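Transferrin (Manduca sexta, PDB 6WB6) transports iron, binding a single Fe(3+) ion per molecule together with an anion, usually bicarbonate. Local coordinates at residues A[294-299]-A[305-310]; A[7-10]-A[16-19]; A[288-293]-A[322-327]; A[609-612]-A[617-620]. All blocks are in the same frame, centred on the assembly; numbering follows the deposited sequence.

How the contacts relate
Contacts 1, 2 and 4 are buried, and contact 3 lies at the surface. Helix 286-300 serves both contact 1 and contact 3: its later residues meet helix 306-311, its earlier ones the edge strand 320-327. Contact 2, between strand 5-10 and helix 14-21, touches contact 1 through D16, which packs against E306 and W307; the centres of contacts 1 and 2 are about 11 Å apart. These three lie in the N-terminal lobe, contact 4 in the C-terminal lobe. The chemistry follows the setting: a salt bridge on the surface, aliphatic groups and a disulfide sulfur in contact 2, ring edges on carbonyls in contact 1, and in contact 4 a leucine against apolar side chains and a carbonyl.

Contact 1. Residues A[294-299]-A[305-310]; sequences KQLADS and PEWFTK
Two successive helices of the first transferrin-like domain meet here, W307 and F308 of helix 306-311 bringing the rims of their rings to L296 and A297 on helix 286-300. The axes of the short segments come within 10.3 Å and their directions differ by 121°, so the helices are steeply inclined rather than side by side. What fills the gap is aromatic. The indole of W307 comes in by its six-membered end: CH2 stands 3.4 Å from L296 O, which lies at the ring edge in the ring plane. Next to it, W307 CZ3 packs at 4.0 Å on L296 CB. F308 does much the same one residue further on, with CE1 3.2 Å from A297 O, again at the edge. Ring C-H groups facing carbonyl oxygens are electrostatically reasonable, but no hydrogen bond crosses between the segments. L296 O also takes a weak bond of 3.4 Å from S299 OG, three residues on in its own helix.

The W307 side chain starts between its backbone N and carbonyl carbon (chi1 56°), which carries the indole across to the other helix. P305 then sits over one indole face, its CG 3.1 Å above the plane and displaced toward the rim. The helix itself is weakly bonded at this start and includes a wider pi-type turn at 307-310.

Around the pair, M20 of helix 14-21 touches both L296 and W307, the F308 ring meets that of H319, and strand 320-327 closes on A297 through V321.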
loop_
_atom_site.group_PDB
_atom_site.type_symbol
_atom_site.label_atom_id
_atom_site.label_comp_id
_atom_site.label_asym_id
_atom_site.label_seq_id
_atom_site.Cartn_x
_atom_site.Cartn_y
_atom_site.Cartn_z
ATOM N N LYS A 294 9.965 -4.208 -30.435
ATOM C CA LYS A 294 11.415 -4.009 -30.462
ATOM C C LYS A 294 11.777 -2.635 -30.996
ATOM O O LYS A 294 12.712 -1.994 -30.505
ATOM C CB LYS A 294 12.088 -5.111 -31.296
ATOM C CG LYS A 294 12.136 -6.479 -30.627
ATOM C CD LYS A 294 12.759 -7.574 -31.514
ATOM C CE LYS A 294 14.135 -7.174 -32.117
ATOM N NZ LYS A 294 15.189 -6.804 -31.120
ATOM N N GLN A 295 11.041 -2.155 -32.006
ATOM C CA GLN A 295 11.379 -0.867 -32.612
ATOM C C GLN A 295 11.020 0.294 -31.699
ATOM O O GLN A 295 11.784 1.256 -31.582
ATOM C CB GLN A 295 10.681 -0.725 -33.969
ATOM C CG GLN A 295 11.455 -1.400 -35.063
ATOM C CD GLN A 295 10.647 -1.609 -36.314
ATOM O OE1 GLN A 295 9.607 -0.969 -36.512
ATOM N NE2 GLN A 295 11.115 -2.514 -37.170
ATOM N N LEU A 296 9.853 0.224 -31.052
ATOM C CA LEU A 296 9.485 1.228 -30.065
ATOM C C LEU A 296 10.479 1.252 -28.912
ATOM O O LEU A 296 10.828 2.329 -28.405
ATOM C CB LEU A 296 8.066 0.952 -29.533
ATOM C CG LEU A 296 6.924 1.128 -30.539
ATOM C CD1 LEU A 296 5.598 0.508 -30.028
ATOM C CD2 LEU A 296 6.760 2.613 -30.812
ATOM N N ALA A 297 10.923 0.069 -28.468
ATOM C CA ALA A 297 11.909 -0.004 -27.387
ATOM C C ALA A 297 13.191 0.702 -27.786
ATOM O O ALA A 297 13.734 1.513 -27.027
ATOM C CB ALA A 297 12.206 -1.460 -27.027
ATOM N N ASP A 298 13.674 0.427 -28.990
ATOM C CA ASP A 298 14.974 0.949 -29.379
ATOM C C ASP A 298 14.923 2.432 -29.714
ATOM O O ASP A 298 15.972 3.077 -29.722
ATOM C CB ASP A 298 15.525 0.130 -30.546
ATOM C CG ASP A 298 15.846 -1.318 -30.146
ATOM O OD1 ASP A 298 16.043 -1.567 -28.944
ATOM O OD2 ASP A 298 15.907 -2.203 -31.031
ATOM N N SER A 299 13.745 3.003 -29.951
ATOM C CA SER A 299 13.654 4.429 -30.240
ATOM C C SER A 299 13.282 5.259 -29.016
ATOM O O SER A 299 13.637 6.439 -28.954
ATOM C CB SER A 299 12.637 4.683 -31.347
ATOM O OG SER A 299 11.340 4.683 -30.809
ATOM N N PRO A 305 10.443 8.541 -23.129
ATOM C CA PRO A 305 9.105 9.102 -22.886
ATOM C C PRO A 305 8.273 8.264 -21.921
ATOM O O PRO A 305 8.562 7.108 -21.605
ATOM C CB PRO A 305 8.470 9.113 -24.282
ATOM C CG PRO A 305 9.228 8.062 -25.057
ATOM C CD PRO A 305 10.631 8.179 -24.548
ATOM N N GLU A 306 7.173 8.865 -21.481
ATOM C CA GLU A 306 6.329 8.204 -20.498
ATOM C C GLU A 306 5.835 6.854 -20.994
ATOM O O GLU A 306 5.788 5.893 -20.222
ATOM C CB GLU A 306 5.149 9.101 -20.125
ATOM C CG GLU A 306 5.556 10.331 -19.332
ATOM C CD GLU A 306 6.306 9.964 -18.068
ATOM O OE1 GLU A 306 5.816 9.074 -17.333
ATOM O OE2 GLU A 306 7.394 10.536 -17.831
ATOM N N TRP A 307 5.462 6.753 -22.274
ATOM C CA TRP A 307 4.917 5.487 -22.754
ATOM C C TRP A 307 5.938 4.368 -22.679
ATOM O O TRP A 307 5.558 3.191 -22.670
ATOM C CB TRP A 307 4.385 5.613 -24.183
ATOM C CG TRP A 307 5.350 6.120 -25.210
ATOM C CD1 TRP A 307 5.376 7.363 -25.740
ATOM C CD2 TRP A 307 6.381 5.373 -25.874
ATOM N NE1 TRP A 307 6.382 7.456 -26.670
ATOM C CE2 TRP A 307 7.010 6.245 -26.773
ATOM C CE3 TRP A 307 6.846 4.058 -25.778
ATOM C CZ2 TRP A 307 8.095 5.857 -27.563
ATOM C CZ3 TRP A 307 7.924 3.671 -26.577
ATOM C CH2 TRP A 307 8.521 4.569 -27.465
ATOM N N PHE A 308 7.221 4.712 -22.602
ATOM C CA PHE A 308 8.271 3.703 -22.521
ATOM C C PHE A 308 8.066 2.816 -21.306
ATOM O O PHE A 308 8.065 1.586 -21.410
ATOM C CB PHE A 308 9.615 4.412 -22.452
ATOM C CG PHE A 308 10.783 3.572 -22.829
ATOM C CD1 PHE A 308 10.963 3.167 -24.128
ATOM C CD2 PHE A 308 11.750 3.254 -21.891
ATOM C CE1 PHE A 308 12.065 2.451 -24.492
ATOM C CE2 PHE A 308 12.864 2.525 -22.256
ATOM C CZ PHE A 308 13.020 2.127 -23.563
ATOM N N THR A 309 7.837 3.430 -20.151
ATOM C CA THR A 309 7.623 2.718 -18.896
ATOM C C THR A 309 6.149 2.531 -18.562
ATOM O O THR A 309 5.742 1.437 -18.176
ATOM C CB THR A 309 8.314 3.461 -17.748
ATOM O OG1 THR A 309 7.802 4.795 -17.660
ATOM C CG2 THR A 309 9.814 3.547 -17.984
ATOM N N LYS A 310 5.339 3.568 -18.720
ATOM C CA LYS A 310 3.952 3.512 -18.277
ATOM C C LYS A 310 3.074 2.679 -19.207
ATOM O O LYS A 310 2.073 2.100 -18.768
ATOM C CB LYS A 310 3.405 4.935 -18.169
ATOM C CG LYS A 310 3.659 5.612 -16.827
ATOM C CD LYS A 310 5.118 5.935 -16.593
ATOM C CE LYS A 310 5.473 5.880 -15.107
ATOM N NZ LYS A 310 6.904 6.233 -14.861
#

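Contact 2. Residues A[7-10]-A[16-19]; sequences LCVP and DCEQ
The sulfur SG of C17 is tied covalently to C33 SG and packs against L7 CD2, 4.2 Å away. This is the inside of a beta-alpha-beta crossover: strand 5-10 leads into helix 14-21, and the chain returns as strand 31-36, parallel to the first. The disulfide therefore links the helix to the returning strand, while L7 and V9 supply the facing surface of the opening one.

L7 and V9 are two apart in the strand, so both point at the helix; C8 between them points away, and its sulfur is bonded to that of C42. The torsion of C17 matters too: SG is anti to the backbone N (chi1 -176°), which sends the sulfur on toward L7 and C33. No hydrogen bond joins the two segments. The strand's backbone pairs with strand 31-36, L7 with E32 and V34, and V9 with V34 and A36, while C8 bonds F53 of strand 53-56.

V311 of helix 306-311 touches both L7 and C17, adding a further helix to the buried cluster. Within the pair, V9 meets the cysteine through a single branch, the methyl CG2, which comes 4.1 Å from C17 CB.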
loop_
_atom_site.group_PDB
_atom_site.type_symbol
_atom_site.label_atom_id
_atom_site.label_comp_id
_atom_site.label_asym_id
_atom_site.label_seq_id
_atom_site.Cartn_x
_atom_site.Cartn_y
_atom_site.Cartn_z
ATOM N N LEU A 7 -3.378 -3.104 -27.532
ATOM C CA LEU A 7 -2.520 -3.016 -26.356
ATOM C C LEU A 7 -3.349 -2.457 -25.217
ATOM O O LEU A 7 -3.869 -1.339 -25.320
ATOM C CB LEU A 7 -1.319 -2.108 -26.590
ATOM C CG LEU A 7 -0.532 -1.755 -25.323
ATOM C CD1 LEU A 7 -0.011 -3.019 -24.662
ATOM C CD2 LEU A 7 0.633 -0.832 -25.664
ATOM N N CYS A 8 -3.463 -3.215 -24.136
ATOM C CA CYS A 8 -4.201 -2.699 -23.001
ATOM C C CYS A 8 -3.286 -1.791 -22.203
ATOM O O CYS A 8 -2.068 -1.968 -22.179
ATOM C CB CYS A 8 -4.761 -3.828 -22.146
ATOM S SG CYS A 8 -5.842 -3.249 -20.876
ATOM N N VAL A 9 -3.883 -0.781 -21.592
ATOM C CA VAL A 9 -3.123 0.306 -20.988
ATOM C C VAL A 9 -3.978 0.843 -19.847
ATOM O O VAL A 9 -5.171 1.123 -20.043
ATOM C CB VAL A 9 -2.782 1.383 -22.034
ATOM C CG1 VAL A 9 -4.042 1.914 -22.689
ATOM C CG2 VAL A 9 -2.027 2.509 -21.414
ATOM N N PRO A 10 -3.445 0.966 -18.637
ATOM C CA PRO A 10 -4.182 1.680 -17.591
ATOM C C PRO A 10 -4.723 3.000 -18.121
ATOM O O PRO A 10 -4.017 3.752 -18.797
ATOM C CB PRO A 10 -3.132 1.878 -16.497
ATOM C CG PRO A 10 -2.283 0.641 -16.636
ATOM C CD PRO A 10 -2.210 0.361 -18.122
ATOM N N ASP A 16 -0.668 8.702 -23.156
ATOM C CA ASP A 16 0.712 8.328 -23.435
ATOM C C ASP A 16 0.765 7.229 -24.482
ATOM O O ASP A 16 1.668 7.201 -25.333
ATOM C CB ASP A 16 1.415 7.910 -22.147
ATOM C CG ASP A 16 1.712 9.098 -21.257
ATOM O OD1 ASP A 16 2.413 10.015 -21.720
ATOM O OD2 ASP A 16 1.202 9.140 -20.121
ATOM N N CYS A 17 -0.200 6.331 -24.450
ATOM C CA CYS A 17 -0.231 5.287 -25.456
ATOM C C CYS A 17 -0.501 5.881 -26.835
ATOM O O CYS A 17 -0.011 5.360 -27.843
ATOM C CB CYS A 17 -1.282 4.259 -25.051
ATOM S SG CYS A 17 -1.444 2.807 -26.082
ATOM N N GLU A 18 -1.252 6.986 -26.887
ATOM C CA GLU A 18 -1.585 7.601 -28.165
ATOM C C GLU A 18 -0.360 8.274 -28.763
ATOM O O GLU A 18 -0.053 8.066 -29.937
ATOM C CB GLU A 18 -2.742 8.590 -27.978
ATOM C CG GLU A 18 -4.058 7.884 -27.575
ATOM C CD GLU A 18 -5.104 8.836 -26.998
ATOM O OE1 GLU A 18 -4.850 10.057 -26.945
ATOM O OE2 GLU A 18 -6.183 8.362 -26.597
ATOM N N GLN A 19 0.388 9.015 -27.947
ATOM C CA GLN A 19 1.654 9.566 -28.412
ATOM C C GLN A 19 2.564 8.459 -28.909
ATOM O O GLN A 19 3.280 8.628 -29.906
ATOM C CB GLN A 19 2.341 10.353 -27.293
#

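Contact 3. Residues A[288-293]-A[322-327]; sequences PLREKV and ADNIPI
R290 and D323 reach toward each other from helix 286-300 and strand 320-327, their guanidinium and carboxylate planes 44° apart. They therefore do not pair flat as a two-pronged bridge. A single oxygen, D323 OD1, forms the salt bridge, 3.2 Å from R290 NE, and is pressed against the arginine's aliphatic stem, so tightly that the exact closeness is doubtful. D323 CB meanwhile lies over one face of the guanidinium, 3.6 Å above its plane and shifted toward the rim.

Beyond the carboxylate the arginine carries on across the strand, bent at its third torsion (chi3 143°). The arginine and P326 side chains cross at about a right angle, with R290 NH2 3.6 Å from P326 CG; the same NH2 lies 2.7 Å from N324 O. It is hydrogen-bonded to F75 O on the next strand, 72-79, whose Q76 NE2 also holds D323 OD1. Replacing R290 by alanine is likely to leave D323 held by Q76 but without this charge partner, and F75 O without this donor.

Helix and strand segments run roughly antiparallel, their directions 150° apart. The outcome is a surface salt bridge in an alpha/beta lobe, by which a helix grips the outermost strand of a four-stranded antiparallel sheet.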
loop_
_atom_site.group_PDB
_atom_site.type_symbol
_atom_site.label_atom_id
_atom_site.label_comp_id
_atom_site.label_asym_id
_atom_site.label_seq_id
_atom_site.Cartn_x
_atom_site.Cartn_y
_atom_site.Cartn_z
ATOM N N PRO A 288 5.253 -10.021 -36.549
ATOM C CA PRO A 288 5.161 -8.572 -36.833
ATOM C C PRO A 288 5.050 -7.721 -35.578
ATOM O O PRO A 288 5.649 -6.640 -35.496
ATOM C CB PRO A 288 3.905 -8.453 -37.703
ATOM C CG PRO A 288 3.497 -9.858 -38.048
ATOM C CD PRO A 288 4.067 -10.761 -37.005
ATOM N N LEU A 289 4.279 -8.182 -34.590
ATOM C CA LEU A 289 4.187 -7.460 -33.330
ATOM C C LEU A 289 5.547 -7.356 -32.649
ATOM O O LEU A 289 5.902 -6.301 -32.113
ATOM C CB LEU A 289 3.187 -8.161 -32.407
ATOM C CG LEU A 289 2.935 -7.483 -31.070
ATOM C CD1 LEU A 289 2.457 -6.064 -31.275
ATOM C CD2 LEU A 289 1.945 -8.294 -30.241
ATOM N N ARG A 290 6.300 -8.455 -32.617
ATOM C CA ARG A 290 7.568 -8.462 -31.888
ATOM C C ARG A 290 8.538 -7.447 -32.475
ATOM O O ARG A 290 9.317 -6.803 -31.750
ATOM C CB ARG A 290 8.184 -9.854 -31.936
ATOM C CG ARG A 290 7.449 -10.920 -31.125
ATOM C CD ARG A 290 7.933 -12.327 -31.504
ATOM N NE ARG A 290 8.008 -13.226 -30.356
ATOM C CZ ARG A 290 8.101 -14.549 -30.444
ATOM N NH1 ARG A 290 8.114 -15.141 -31.631
ATOM N NH2 ARG A 290 8.168 -15.286 -29.337
ATOM N N GLU A 291 8.493 -7.298 -33.796
ATOM C CA GLU A 291 9.305 -6.317 -34.498
ATOM C C GLU A 291 8.857 -4.904 -34.161
ATOM O O GLU A 291 9.685 -3.991 -34.045
ATOM C CB GLU A 291 9.205 -6.627 -36.002
ATOM C CG GLU A 291 9.688 -5.575 -37.010
ATOM C CD GLU A 291 8.793 -5.566 -38.288
ATOM O OE1 GLU A 291 7.546 -5.706 -38.163
ATOM O OE2 GLU A 291 9.325 -5.438 -39.406
ATOM N N LYS A 292 7.550 -4.703 -34.012
ATOM C CA LYS A 292 7.035 -3.396 -33.628
ATOM C C LYS A 292 7.480 -3.003 -32.221
ATOM O O LYS A 292 7.973 -1.893 -32.000
ATOM C CB LYS A 292 5.513 -3.393 -33.714
ATOM C CG LYS A 292 4.910 -2.076 -33.313
ATOM C CD LYS A 292 4.990 -1.046 -34.415
ATOM C CE LYS A 292 4.377 0.238 -33.932
ATOM N NZ LYS A 292 4.517 1.328 -34.890
ATOM N N VAL A 293 7.261 -3.875 -31.244
ATOM C CA VAL A 293 7.673 -3.566 -29.875
ATOM C C VAL A 293 9.181 -3.329 -29.808
ATOM O O VAL A 293 9.648 -2.359 -29.197
ATOM C CB VAL A 293 7.225 -4.689 -28.924
ATOM C CG1 VAL A 293 7.705 -4.402 -27.507
ATOM C CG2 VAL A 293 5.717 -4.785 -28.953
ATOM N N ALA A 322 13.636 -9.387 -26.135
ATOM C CA ALA A 322 14.080 -10.679 -26.637
ATOM C C ALA A 322 12.873 -11.550 -26.946
ATOM O O ALA A 322 11.983 -11.703 -26.097
ATOM C CB ALA A 322 14.962 -11.375 -25.612
ATOM N N ASP A 323 12.839 -12.125 -28.150
ATOM C CA ASP A 323 11.785 -13.083 -28.477
ATOM C C ASP A 323 12.157 -14.411 -27.842
ATOM O O ASP A 323 13.311 -14.844 -27.930
ATOM C CB ASP A 323 11.586 -13.279 -29.988
ATOM C CG ASP A 323 11.337 -11.980 -30.743
ATOM O OD1 ASP A 323 10.466 -11.175 -30.331
ATOM O OD2 ASP A 323 12.019 -11.786 -31.777
ATOM N N ASN A 324 11.189 -15.050 -27.205
ATOM C CA ASN A 324 11.396 -16.339 -26.578
ATOM C C ASN A 324 10.636 -17.391 -27.360
ATOM O O ASN A 324 9.928 -17.103 -28.324
ATOM C CB ASN A 324 10.951 -16.313 -25.112
ATOM C CG ASN A 324 9.690 -15.498 -24.906
ATOM O OD1 ASN A 324 9.589 -14.380 -25.407
ATOM N ND2 ASN A 324 8.722 -16.050 -24.170
ATOM N N ILE A 325 10.804 -18.628 -26.934
ATOM C CA ILE A 325 9.949 -19.709 -27.396
ATOM C C ILE A 325 8.649 -19.498 -26.625
ATOM O O ILE A 325 8.613 -19.740 -25.411
ATOM C CB ILE A 325 10.605 -21.082 -27.163
ATOM C CG1 ILE A 325 11.968 -21.137 -27.879
ATOM C CG2 ILE A 325 9.710 -22.196 -27.663
ATOM C CD1 ILE A 325 12.831 -22.330 -27.513
ATOM N N PRO A 326 7.575 -18.979 -27.268
ATOM C CA PRO A 326 6.362 -18.637 -26.512
ATOM C C PRO A 326 6.041 -19.697 -25.474
ATOM O O PRO A 326 6.201 -20.892 -25.736
ATOM C CB PRO A 326 5.284 -18.556 -27.599
ATOM C CG PRO A 326 6.027 -18.166 -28.827
ATOM C CD PRO A 326 7.371 -18.833 -28.722
ATOM N N ILE A 327 5.599 -19.277 -24.298
ATOM C CA ILE A 327 5.456 -20.194 -23.169
ATOM C C ILE A 327 4.279 -19.756 -22.326
ATOM O O ILE A 327 4.057 -18.559 -22.124
ATOM C CB ILE A 327 6.745 -20.235 -22.327
ATOM C CG1 ILE A 327 6.603 -21.203 -21.150
ATOM C CG2 ILE A 327 7.090 -18.833 -21.835
ATOM C CD1 ILE A 327 7.934 -21.578 -20.532
#

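Contact 4. Residues A[609-612]-A[617-620]; sequences QMLA and LFNI
Apolar contact comes first: L611, near the C-terminal end of helix 597-611, plants its two methyls among L617, F618 and I620. CD1 is the busier branch, 3.8 Å from I620 CB and equally far from F618 CD2, where it meets the ring at its edge, near the ring plane. CD2 turns the other way, to L617 CB at 4.2 Å. With CG anti to the carbonyl carbon (chi1 -68°), the side chain is turned toward the 617-620 segment.

The second kind is methyl against carbonyl: the fork faces the F618 carbonyl, whose O stands 3.5 Å from L611 CD2 and 3.7 Å from L611 CD1. That oxygen takes a weak hydrogen bond of 3.0 Å from I620 N, closing an inverse gamma turn centred on N619.

Packing with other elements places the contact where the two lobes meet. F372 of helix 360-375 touches L611, and helix 39-47 of the N-terminal lobe reaches L617 through R39 and F618 through V40. Substituting alanine for L611 would probably open a gap between F618 and I620 and deprive the turn of its apolar backing.

No hydrogen bond or charge pair joins the two segments, so their fit depends on shape and dispersion, with burial from water as the likely driving force.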
loop_
_atom_site.group_PDB
_atom_site.type_symbol
_atom_site.label_atom_id
_atom_site.label_comp_id
_atom_site.label_asym_id
_atom_site.label_seq_id
_atom_site.Cartn_x
_atom_site.Cartn_y
_atom_site.Cartn_z
ATOM N N GLN A 609 0.414 1.005 0.545
ATOM C CA GLN A 609 1.739 1.582 0.382
ATOM C C GLN A 609 2.408 1.079 -0.899
ATOM O O GLN A 609 3.041 1.854 -1.616
ATOM C CB GLN A 609 2.555 1.315 1.632
ATOM C CG GLN A 609 3.464 0.138 1.608
ATOM C CD GLN A 609 4.306 0.081 2.879
ATOM O OE1 GLN A 609 4.248 0.995 3.718
ATOM N NE2 GLN A 609 5.074 -0.997 3.039
ATOM N N MET A 610 2.194 -0.185 -1.252
ATOM C CA MET A 610 2.667 -0.693 -2.533
ATOM C C MET A 610 2.027 0.032 -3.718
ATOM O O MET A 610 2.662 0.201 -4.763
ATOM C CB MET A 610 2.374 -2.189 -2.614
ATOM C CG MET A 610 2.830 -2.822 -3.910
ATOM S SD MET A 610 2.449 -4.585 -3.971
ATOM C CE MET A 610 0.702 -4.440 -3.762
ATOM N N LEU A 611 0.765 0.431 -3.600
ATOM C CA LEU A 611 0.032 0.982 -4.733
ATOM C C LEU A 611 -0.020 2.497 -4.743
ATOM O O LEU A 611 -0.621 3.082 -5.653
ATOM C CB LEU A 611 -1.387 0.432 -4.748
ATOM C CG LEU A 611 -1.445 -1.055 -5.052
ATOM C CD1 LEU A 611 -2.895 -1.507 -4.806
ATOM C CD2 LEU A 611 -1.006 -1.335 -6.496
ATOM N N ALA A 612 0.602 3.149 -3.771
ATOM C CA ALA A 612 0.500 4.598 -3.697
ATOM C C ALA A 612 1.098 5.245 -4.944
ATOM O O ALA A 612 0.551 6.218 -5.479
ATOM C CB ALA A 612 1.183 5.089 -2.420
ATOM N N LEU A 617 -1.013 -0.622 -11.626
ATOM C CA LEU A 617 -1.057 -2.062 -11.395
ATOM C C LEU A 617 -2.413 -2.488 -10.854
ATOM O O LEU A 617 -3.000 -3.471 -11.312
ATOM C CB LEU A 617 0.032 -2.471 -10.406
ATOM C CG LEU A 617 1.486 -2.521 -10.882
ATOM C CD1 LEU A 617 2.322 -2.806 -9.688
ATOM C CD2 LEU A 617 1.695 -3.575 -11.991
ATOM N N PHE A 618 -2.875 -1.802 -9.826
ATOM C CA PHE A 618 -4.200 -2.008 -9.283
ATOM C C PHE A 618 -4.644 -0.659 -8.758
ATOM O O PHE A 618 -3.925 -0.024 -7.983
ATOM C CB PHE A 618 -4.238 -3.060 -8.188
ATOM C CG PHE A 618 -5.626 -3.325 -7.687
ATOM C CD1 PHE A 618 -6.489 -4.125 -8.413
ATOM C CD2 PHE A 618 -6.082 -2.737 -6.525
ATOM C CE1 PHE A 618 -7.768 -4.367 -7.985
ATOM C CE2 PHE A 618 -7.379 -2.970 -6.081
ATOM C CZ PHE A 618 -8.221 -3.783 -6.807
ATOM N N ASN A 619 -5.806 -0.205 -9.218
ATOM C CA ASN A 619 -6.263 1.136 -8.919
ATOM C C ASN A 619 -7.106 1.032 -7.657
ATOM O O ASN A 619 -8.340 0.963 -7.686
ATOM C CB ASN A 619 -7.028 1.701 -10.103
ATOM C CG ASN A 619 -7.257 3.183 -9.986
ATOM O OD1 ASN A 619 -6.840 3.814 -9.014
ATOM N ND2 ASN A 619 -7.918 3.755 -10.984
ATOM N N ILE A 620 -6.405 0.970 -6.525
ATOM C CA ILE A 620 -7.062 0.697 -5.256
ATOM C C ILE A 620 -8.074 1.791 -4.921
ATOM O O ILE A 620 -9.135 1.508 -4.373
ATOM C CB ILE A 620 -6.017 0.504 -4.139
ATOM C CG1 ILE A 620 -6.711 0.128 -2.829
ATOM C CG2 ILE A 620 -5.144 1.727 -3.948
ATOM C CD1 ILE A 620 -5.774 -0.468 -1.772
#